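Local coordinates for beta-n-acetylhexosaminidase (Streptococcus pneumoniae, PDB 4AZI), which probably removes terminal beta-linked N-acetylglucosamine residues from glycans, as the second of two tandem family 20 glycoside hydrolase catalytic modules in the pneumococcal enzyme StrH, at residues R29-A34 and I101-S106. The protein carries 2 engineered substitutions. Sequence-based numbering, arbitrary orientation.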
ATOM      1  N   ARG A  29       4.239  -5.381  15.088  1.00 16.62           N
ATOM      2  CA  ARG A  29       3.331  -4.684  16.010  1.00 16.85           C
ATOM      3  C   ARG A  29       2.136  -4.020  15.316  1.00 16.14           C
ATOM      4  O   ARG A  29       1.016  -4.033  15.838  1.00 16.07           O
ATOM      5  CB  ARG A  29       4.086  -3.638  16.823  1.00 18.40           C
ATOM      6  CG  ARG A  29       4.961  -4.216  17.916  1.00 20.32           C
ATOM      7  CD  ARG A  29       4.861  -3.355  19.155  1.00 23.34           C
ATOM      8  NE  ARG A  29       3.602  -3.602  19.868  1.00 25.91           N
ATOM      9  CZ  ARG A  29       3.127  -2.861  20.867  1.00 26.76           C
ATOM     10  NH1 ARG A  29       3.795  -1.799  21.298  1.00 27.75           N
ATOM     11  NH2 ARG A  29       1.976  -3.186  21.441  1.00 27.28           N
ATOM     12  N   ILE A  30       2.390  -3.419  14.155  1.00 15.47           N
ATOM     13  CA  ILE A  30       1.325  -2.889  13.295  1.00 14.78           C
ATOM     14  C   ILE A  30       0.356  -4.003  12.861  1.00 14.55           C
ATOM     15  O   ILE A  30      -0.862  -3.830  12.938  1.00 14.55           O
ATOM     16  CB  ILE A  30       1.912  -2.143  12.066  1.00 14.45           C
ATOM     17  CG1 ILE A  30       2.559  -0.822  12.512  1.00 14.40           C
ATOM     18  CG2 ILE A  30       0.848  -1.920  10.986  1.00 14.20           C
ATOM     19  CD1 ILE A  30       3.498  -0.203  11.496  1.00 14.35           C
ATOM     20  N   VAL A  31       0.909  -5.135  12.414  1.00 14.47           N
ATOM     21  CA  VAL A  31       0.134  -6.341  12.069  1.00 14.32           C
ATOM     22  C   VAL A  31      -0.762  -6.776  13.241  1.00 14.54           C
ATOM     23  O   VAL A  31      -1.959  -7.020  13.059  1.00 14.39           O
ATOM     24  CB  VAL A  31       1.070  -7.511  11.652  1.00 14.33           C
ATOM     25  CG1 VAL A  31       0.350  -8.853  11.712  1.00 14.05           C
ATOM     26  CG2 VAL A  31       1.640  -7.278  10.260  1.00 13.84           C
ATOM     27  N   ASP A  32      -0.157  -6.849  14.430  1.00 14.67           N
ATOM     28  CA  ASP A  32      -0.844  -7.155  15.695  1.00 14.95           C
ATOM     29  C   ASP A  32      -2.016  -6.228  15.964  1.00 14.71           C
ATOM     30  O   ASP A  32      -3.119  -6.682  16.273  1.00 14.69           O
ATOM     31  CB  ASP A  32       0.128  -7.021  16.877  1.00 14.87           C
ATOM     32  CG  ASP A  32       1.140  -8.140  16.941  1.00 15.31           C
ATOM     33  OD1 ASP A  32       0.988  -9.134  16.203  0.50 15.08           O
ATOM     34  OD2 ASP A  32       2.083  -8.022  17.753  0.50 14.84           O
ATOM     35  N   LYS A  33      -1.755  -4.924  15.874  1.00 14.82           N
ATOM     36  CA  LYS A  33      -2.777  -3.914  16.095  1.00 14.84           C
ATOM     37  C   LYS A  33      -3.866  -3.983  15.040  1.00 14.47           C
ATOM     38  O   LYS A  33      -5.032  -3.791  15.359  1.00 14.43           O
ATOM     39  CB  LYS A  33      -2.170  -2.508  16.134  1.00 15.26           C
ATOM     40  CG  LYS A  33      -3.082  -1.462  16.753  1.00 15.79           C
ATOM     41  CD  LYS A  33      -3.348  -1.765  18.221  1.00 16.59           C
ATOM     42  CE  LYS A  33      -4.321  -0.774  18.832  1.00 17.09           C
ATOM     43  NZ  LYS A  33      -4.626  -1.120  20.255  1.00 17.48           N
ATOM     44  N   ALA A  34      -3.487  -4.254  13.794  1.00 14.22           N
ATOM     45  CA  ALA A  34      -4.468  -4.425  12.715  1.00 13.87           C
ATOM     46  C   ALA A  34      -5.349  -5.648  12.959  1.00 13.66           C
ATOM     47  O   ALA A  34      -6.561  -5.595  12.776  1.00 13.46           O
ATOM     48  CB  ALA A  34      -3.777  -4.521  11.367  1.00 13.60           C
ATOM     49  N   ILE A 101       5.244 -11.542   6.214  1.00 14.77           N
ATOM     50  CA  ILE A 101       4.156 -12.146   5.451  1.00 14.95           C
ATOM     51  C   ILE A 101       3.596 -13.417   6.114  1.00 15.46           C
ATOM     52  O   ILE A 101       2.386 -13.546   6.272  1.00 14.77           O
ATOM     53  CB  ILE A 101       4.587 -12.406   3.993  1.00 14.84           C
ATOM     54  CG1 ILE A 101       4.933 -11.068   3.310  1.00 14.64           C
ATOM     55  CG2 ILE A 101       3.491 -13.153   3.232  1.00 14.64           C
ATOM     56  CD1 ILE A 101       5.441 -11.194   1.886  1.00 14.92           C
ATOM     57  N   GLU A 102       4.469 -14.342   6.511  1.00 16.73           N
ATOM     58  CA  GLU A 102       4.042 -15.532   7.255  1.00 17.58           C
ATOM     59  C   GLU A 102       3.318 -15.141   8.539  1.00 17.03           C
ATOM     60  O   GLU A 102       2.249 -15.683   8.843  1.00 16.35           O
ATOM     61  CB  GLU A 102       5.233 -16.420   7.636  1.00 19.71           C
ATOM     62  CG  GLU A 102       6.264 -16.647   6.549  1.00 22.42           C
ATOM     63  CD  GLU A 102       6.416 -18.100   6.148  1.00 24.38           C
ATOM     64  OE1 GLU A 102       5.387 -18.781   5.946  1.00 26.33           O
ATOM     65  OE2 GLU A 102       7.579 -18.554   6.022  1.00 25.33           O
ATOM     66  N   TYR A 103       3.920 -14.216   9.295  1.00 16.67           N
ATOM     67  CA  TYR A 103       3.384 -13.766  10.592  1.00 16.43           C
ATOM     68  C   TYR A 103       2.002 -13.147  10.440  1.00 16.29           C
ATOM     69  O   TYR A 103       1.078 -13.466  11.201  1.00 15.65           O
ATOM     70  CB  TYR A 103       4.337 -12.756  11.241  1.00 16.57           C
ATOM     71  CG  TYR A 103       3.912 -12.256  12.605  1.00 16.49           C
ATOM     72  CD1 TYR A 103       4.178 -13.000  13.754  1.00 16.70           C
ATOM     73  CD2 TYR A 103       3.262 -11.024  12.752  1.00 16.40           C
ATOM     74  CE1 TYR A 103       3.797 -12.542  15.010  1.00 16.80           C
ATOM     75  CE2 TYR A 103       2.874 -10.560  14.004  1.00 16.29           C
ATOM     76  CZ  TYR A 103       3.148 -11.323  15.131  1.00 16.78           C
ATOM     77  OH  TYR A 103       2.775 -10.880  16.383  1.00 16.98           O
ATOM     78  N   ALA A 104       1.873 -12.262   9.451  1.00 16.33           N
ATOM     79  CA  ALA A 104       0.593 -11.654   9.115  1.00 16.32           C
ATOM     80  C   ALA A 104      -0.425 -12.726   8.716  1.00 16.30           C
ATOM     81  O   ALA A 104      -1.586 -12.671   9.139  1.00 15.86           O
ATOM     82  CB  ALA A 104       0.760 -10.619   8.014  1.00 16.36           C
ATOM     83  N   LYS A 105       0.024 -13.711   7.934  1.00 16.07           N
ATOM     84  CA  LYS A 105      -0.866 -14.775   7.439  1.00 16.29           C
ATOM     85  C   LYS A 105      -1.484 -15.555   8.603  1.00 16.55           C
ATOM     86  O   LYS A 105      -2.675 -15.856   8.575  1.00 16.33           O
ATOM     87  CB  LYS A 105      -0.134 -15.708   6.463  1.00 16.17           C
ATOM     88  CG  LYS A 105      -1.048 -16.629   5.648  1.00 16.56           C
ATOM     89  CD  LYS A 105      -0.243 -17.598   4.796  1.00 16.53           C
ATOM     90  CE  LYS A 105      -1.101 -18.790   4.409  1.00 16.69           C
ATOM     91  NZ  LYS A 105      -0.338 -19.836   3.683  1.00 16.93           N
ATOM     92  N   SER A 106      -0.682 -15.823   9.643  1.00 16.53           N
ATOM     93  CA  SER A 106      -1.139 -16.549  10.837  1.00 17.00           C
ATOM     94  C   SER A 106      -2.245 -15.806  11.596  1.00 17.35           C
ATOM     95  O   SER A 106      -2.992 -16.398  12.377  1.00 16.54           O
ATOM     96  CB  SER A 106       0.040 -16.854  11.778  1.00 17.14           C
ATOM     97  OG  SER A 106       0.472 -15.692  12.466  1.00 17.08           O
TER
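Tyr103 of helix 94-106 reaches Val31 and Asp32 of helix 24-37. From CB, which points toward the facing helix, the chain leaves with CG anti to the backbone N (chi1 -178°), an orientation that carries the ring toward helix 24-37. The CD2-CE2 side carries the apolar contact: Tyr103 CD2 lies 3.8 Å from Val31 CG1, and CE2 is equally near that methyl, which comes in obliquely. Tyr103 CE2 and CZ both pass close to Asp32 OD1, CE2 at 3.2 Å, with OD1 at the ring edge near its plane. At the tip, Tyr103 OH donates to Asp32 OD1 over 2.5 Å, a short bond that uses the syn lone pair of OD1. The carboxylate is turned 52° from the ring plane. Asp32 itself starts out beside the groove, but its end swings in to meet the phenol; it also touches Lys107.

Val31 also packs against Ala104: the CG1 and CG2 methyls each stand 4.1 Å from Ala104 CB. The small alanine is where the backbones come nearest, with 6.1 Å between Val31 CA and Ala104 CA. The local axes approach to 10.0 Å and run nearly parallel, 15° apart. This is the side-by-side packing of neighbouring outer helices in a TIM barrel, here helix 24-37 between strands 10-16 and 41-45, and helix 94-106, which precedes strand 110-117, in the family 20 catalytic domain.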